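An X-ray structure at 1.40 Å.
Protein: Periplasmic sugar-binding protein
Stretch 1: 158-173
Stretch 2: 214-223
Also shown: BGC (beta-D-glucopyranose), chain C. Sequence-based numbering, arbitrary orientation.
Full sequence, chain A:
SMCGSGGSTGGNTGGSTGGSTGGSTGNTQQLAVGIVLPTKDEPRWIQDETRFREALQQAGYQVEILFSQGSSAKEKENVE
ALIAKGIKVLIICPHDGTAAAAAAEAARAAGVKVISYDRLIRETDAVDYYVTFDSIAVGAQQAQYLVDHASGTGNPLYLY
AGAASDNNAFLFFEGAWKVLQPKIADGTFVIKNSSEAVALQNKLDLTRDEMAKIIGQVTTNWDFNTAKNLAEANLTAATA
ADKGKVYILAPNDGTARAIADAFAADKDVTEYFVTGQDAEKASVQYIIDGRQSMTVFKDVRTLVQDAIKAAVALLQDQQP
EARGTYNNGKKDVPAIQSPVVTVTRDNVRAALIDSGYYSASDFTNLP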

# COMPACT_ATOMS: atom_id res chain seq x y z
N TYR A 158 6.24 -18.09 -0.88
CA TYR A 158 7.25 -17.06 -1.06
C TYR A 158 6.67 -15.74 -0.56
O TYR A 158 5.60 -15.31 -1.03
N LEU A 159 7.35 -15.12 0.39
CA LEU A 159 6.87 -13.88 1.03
C LEU A 159 7.60 -12.68 0.47
O LEU A 159 8.82 -12.75 0.26
N TYR A 160 6.87 -11.58 0.26
CA TYR A 160 7.47 -10.32 -0.19
C TYR A 160 6.80 -9.18 0.55
O TYR A 160 5.68 -9.30 1.04
N ALA A 161 7.53 -8.08 0.66
CA ALA A 161 7.07 -6.93 1.43
C ALA A 161 7.43 -5.60 0.80
O ALA A 161 8.27 -5.50 -0.11
N GLY A 162 6.77 -4.57 1.32
CA GLY A 162 7.03 -3.18 0.93
C GLY A 162 8.29 -2.60 1.58
O GLY A 162 9.05 -3.32 2.24
N ALA A 163 8.49 -1.29 1.37
CA ALA A 163 9.62 -0.56 1.97
C ALA A 163 9.44 -0.36 3.46
O ALA A 163 8.38 0.07 3.90
N ALA A 164 10.49 -0.64 4.25
CA ALA A 164 10.39 -0.43 5.71
C ALA A 164 10.17 1.01 6.15
O ALA A 164 9.69 1.25 7.27
N SER A 165 10.49 1.96 5.27
CA SER A 165 10.19 3.37 5.53
C SER A 165 8.70 3.73 5.47
O SER A 165 8.29 4.82 5.87
N ASP A 166 7.89 2.80 4.98
CA ASP A 166 6.44 2.96 4.85
C ASP A 166 5.76 2.19 5.96
O ASP A 166 5.83 0.97 5.99
N ASN A 167 5.10 2.88 6.89
CA ASN A 167 4.38 2.14 7.94
C ASN A 167 3.38 1.14 7.37
O ASN A 167 3.08 0.11 7.98
N ASN A 168 2.80 1.47 6.22
CA ASN A 168 1.85 0.53 5.61
C ASN A 168 2.49 -0.80 5.28
O ASN A 168 1.82 -1.81 5.29
N ALA A 169 3.79 -0.82 4.98
CA ALA A 169 4.46 -2.09 4.68
C ALA A 169 4.36 -3.03 5.88
O ALA A 169 4.17 -4.22 5.73
N PHE A 170 4.48 -2.47 7.08
CA PHE A 170 4.34 -3.28 8.30
C PHE A 170 2.89 -3.71 8.47
O PHE A 170 2.61 -4.86 8.89
N LEU A 171 1.95 -2.81 8.18
CA LEU A 171 0.52 -3.15 8.32
C LEU A 171 0.11 -4.23 7.32
O LEU A 171 -0.58 -5.19 7.67
N PHE A 172 0.54 -4.10 6.07
CA PHE A 172 0.20 -5.10 5.08
C PHE A 172 0.81 -6.44 5.49
O PHE A 172 0.21 -7.49 5.33
N PHE A 173 2.05 -6.41 5.97
CA PHE A 173 2.70 -7.64 6.34
C PHE A 173 1.99 -8.27 7.55
O PHE A 173 1.76 -9.50 7.60
N ILE A 214 12.08 -9.84 9.02
CA ILE A 214 11.50 -10.54 7.89
C ILE A 214 11.46 -9.63 6.69
O ILE A 214 11.92 -10.00 5.60
N ILE A 215 10.93 -8.42 6.89
CA ILE A 215 10.80 -7.48 5.79
C ILE A 215 12.17 -7.21 5.18
O ILE A 215 12.31 -7.13 3.98
N GLY A 216 13.21 -7.13 6.01
CA GLY A 216 14.56 -6.89 5.46
C GLY A 216 15.00 -7.94 4.47
O GLY A 216 15.70 -7.67 3.51
N GLN A 217 14.61 -9.19 4.74
CA GLN A 217 14.97 -10.31 3.86
C GLN A 217 14.13 -10.38 2.59
O GLN A 217 14.58 -10.93 1.58
N VAL A 218 12.91 -9.85 2.65
CA VAL A 218 11.94 -10.01 1.55
C VAL A 218 11.46 -8.69 0.95
O VAL A 218 10.51 -8.67 0.20
N THR A 219 12.15 -7.59 1.24
CA THR A 219 11.66 -6.29 0.80
C THR A 219 11.86 -6.08 -0.68
O THR A 219 12.91 -6.38 -1.24
N THR A 220 10.81 -5.53 -1.29
CA THR A 220 10.84 -5.06 -2.65
C THR A 220 11.22 -3.59 -2.73
O THR A 220 11.46 -3.07 -3.81
N ASN A 221 11.21 -2.90 -1.57
CA ASN A 221 11.39 -1.44 -1.54
C ASN A 221 10.42 -0.70 -2.48
O ASN A 221 10.73 0.40 -2.97
N TRP A 222 9.28 -1.32 -2.74
CA TRP A 222 8.23 -0.79 -3.63
C TRP A 222 8.78 -0.44 -5.01
O TRP A 222 8.41 0.56 -5.64
N ASP A 223 9.68 -1.30 -5.47
CA ASP A 223 10.44 -1.08 -6.70
C ASP A 223 10.40 -2.34 -7.58
O ASP A 223 10.70 -3.44 -7.11

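A short segment can hold its neighbour by several means in turn, aliphatic packing first, then hydroxyl hydrogen bonds, then an aromatic ring; stretch 2 of this sugar-binding protein is a clear example. I214 points toward stretch 1, and in its m,t rotamer places CG2 3.7 Å from F173 CZ. I215, also m,t, starts sideways, but its end comes nearer: CD1 lies over one face of the F170 ring, 3.9 Å from F170 CD2, while CG1 reaches A161 CB at 3.8 Å. G216 and Q217 make no contact with stretch 1. V218 (m) points toward it, packing CG2 3.9 Å from A161 CB, and its backbone O accepts from A161 N at 3.1 Å.

Two hydroxyls follow. T219 (t) donates from OG1 to G162 O at 2.8 Å. T220 (p) donates twice to A161 O, from N and from OG1, each at 2.8 Å; its OG1 also accepts from W222 N at 3.1 Å, so one hydroxyl both joins the stretches and ties down its own loop. N221 (m) has its CA-to-CB bond directed away, yet OD1 accepts from a water at 2.8 Å that itself accepts from A164 N at 2.8 Å, a bridge between the stretches.

W222 (chi1 m, chi2 138°) completes the contact. G162 CA sits 3.4 Å from the centroid of its six-membered ring, over the face; a CB on G162 would clash with CZ2. Glucose covers the opposite face, with BGC C6 3.4 Å from W222 CD2. At the ring edge, W222 NE1 donates to D166 OD2 at 2.8 Å, and BGC O1 donates to the same D166 OD2 at 2.6 Å. D166 (t) also caps its helix, OD1 accepting from N168 N at 2.9 Å. One carboxylate thus links indole, sugar and helix.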

# COMPACT_ATOMS: atom_id res chain seq x y z
CB TYR A 158 7.63 -16.98 -2.53
CG TYR A 158 8.40 -18.21 -3.01
CD1 TYR A 158 7.74 -19.40 -3.33
CD2 TYR A 158 9.78 -18.17 -3.12
CE1 TYR A 158 8.45 -20.52 -3.76
CE2 TYR A 158 10.49 -19.29 -3.54
CZ TYR A 158 9.83 -20.47 -3.86
OH TYR A 158 10.56 -21.58 -4.27
CB LEU A 159 7.12 -13.93 2.55
CG LEU A 159 6.48 -15.09 3.32
CD1 LEU A 159 7.00 -15.13 4.75
CD2 LEU A 159 4.95 -15.06 3.28
CB TYR A 160 7.37 -10.13 -1.71
CG TYR A 160 8.12 -11.25 -2.43
CD1 TYR A 160 9.51 -11.19 -2.56
CD2 TYR A 160 7.46 -12.39 -2.89
CE1 TYR A 160 10.22 -12.21 -3.20
CE2 TYR A 160 8.16 -13.43 -3.50
CZ TYR A 160 9.54 -13.33 -3.65
OH TYR A 160 10.24 -14.35 -4.27
CB ALA A 161 7.63 -6.99 2.87
CB ALA A 163 9.79 0.79 1.28
CB ALA A 164 11.59 -1.00 6.45
CB SER A 165 10.96 4.26 4.56
OG SER A 165 10.83 3.75 3.24
CB ASP A 166 6.03 2.39 3.48
CG ASP A 166 4.57 2.45 3.21
OD1 ASP A 166 3.80 3.00 4.03
OD2 ASP A 166 4.21 1.94 2.11
CB ASN A 167 3.69 3.12 8.88
CG ASN A 167 3.11 2.45 10.08
OD1 ASN A 167 3.84 1.83 10.88
ND2 ASN A 167 1.81 2.58 10.25
CB ASN A 168 1.22 1.11 4.34
CG ASN A 168 0.24 2.22 4.61
OD1 ASN A 168 -0.22 2.41 5.72
ND2 ASN A 168 -0.12 2.93 3.57
CB ALA A 169 5.90 -1.87 4.27
CB PHE A 170 4.81 -2.49 9.52
CG PHE A 170 6.30 -2.40 9.64
CD1 PHE A 170 6.99 -1.41 8.98
CD2 PHE A 170 7.01 -3.31 10.39
CE1 PHE A 170 8.37 -1.33 9.08
CE2 PHE A 170 8.38 -3.23 10.48
CZ PHE A 170 9.06 -2.23 9.83
CB LEU A 171 -0.39 -1.92 8.18
CG LEU A 171 -0.17 -0.87 9.28
CD1 LEU A 171 -0.92 0.44 9.01
CD2 LEU A 171 -0.58 -1.45 10.62
CB PHE A 172 0.73 -4.76 3.71
CG PHE A 172 0.24 -3.46 3.14
CD1 PHE A 172 -1.07 -3.02 3.26
CD2 PHE A 172 1.13 -2.70 2.41
CE1 PHE A 172 -1.46 -1.80 2.70
CE2 PHE A 172 0.74 -1.51 1.84
CZ PHE A 172 -0.55 -1.05 1.98
CB PHE A 173 4.17 -7.47 6.66
CG PHE A 173 4.84 -8.78 6.89
CD1 PHE A 173 5.22 -9.57 5.82
CD2 PHE A 173 4.98 -9.27 8.18
CE1 PHE A 173 5.78 -10.82 6.05
CE2 PHE A 173 5.54 -10.48 8.41
CZ PHE A 173 5.91 -11.27 7.35
CB ILE A 214 10.08 -11.10 8.19
CG1 ILE A 214 10.13 -12.09 9.36
CG2 ILE A 214 9.51 -11.77 6.95
CD1 ILE A 214 8.74 -12.44 9.86
CB ILE A 215 10.07 -6.18 6.22
CG1 ILE A 215 8.62 -6.54 6.53
CG2 ILE A 215 10.23 -5.04 5.20
CD1 ILE A 215 7.87 -5.45 7.27
CB GLN A 217 14.82 -11.63 4.59
CG GLN A 217 15.89 -11.85 5.62
CD GLN A 217 15.88 -13.29 6.09
OE1 GLN A 217 14.82 -13.87 6.30
NE2 GLN A 217 17.05 -13.86 6.27
CB VAL A 218 10.74 -10.93 1.92
CG1 VAL A 218 11.24 -12.27 2.46
CG2 VAL A 218 9.77 -10.27 2.90
CB THR A 219 12.24 -5.10 1.62
OG1 THR A 219 11.58 -3.90 1.20
CG2 THR A 219 13.75 -4.92 1.43
CB THR A 220 9.47 -5.18 -3.29
OG1 THR A 220 8.55 -4.31 -2.59
CG2 THR A 220 8.97 -6.58 -3.25
CB ASN A 221 12.84 -1.07 -1.88
CG ASN A 221 13.79 -1.38 -0.75
OD1 ASN A 221 13.43 -1.29 0.41
ND2 ASN A 221 15.01 -1.73 -1.10
CB TRP A 222 7.56 0.44 -3.02
CG TRP A 222 6.77 0.27 -1.77
CD1 TRP A 222 6.78 1.12 -0.69
CD2 TRP A 222 5.76 -0.72 -1.50
NE1 TRP A 222 5.85 0.69 0.25
CE2 TRP A 222 5.22 -0.43 -0.22
CE3 TRP A 222 5.25 -1.80 -2.21
CZ2 TRP A 222 4.19 -1.18 0.35
CZ3 TRP A 222 4.24 -2.58 -1.62
CH2 TRP A 222 3.73 -2.26 -0.36
CB ASP A 223 11.90 -0.71 -6.40
CG ASP A 223 12.73 -0.52 -7.66
OD1 ASP A 223 12.43 0.39 -8.46
OD2 ASP A 223 13.67 -1.30 -7.86
C2 BGC C . 0.38 2.36 -0.59
C3 BGC C . 0.21 1.32 -1.68
C4 BGC C . 1.35 1.44 -2.67
C5 BGC C . 2.71 1.41 -1.96
C6 BGC C . 3.88 1.69 -2.88
C1 BGC C . 1.72 2.03 0.04
O1 BGC C . 1.95 2.74 1.22
O2 BGC C . -0.70 2.24 0.35
O3 BGC C . -1.05 1.54 -2.31
O4 BGC C . 1.33 0.29 -3.54
O5 BGC C . 2.74 2.36 -0.91
O6 BGC C . 3.67 2.87 -3.66
O HOH W 1 12.84 -1.74 3.16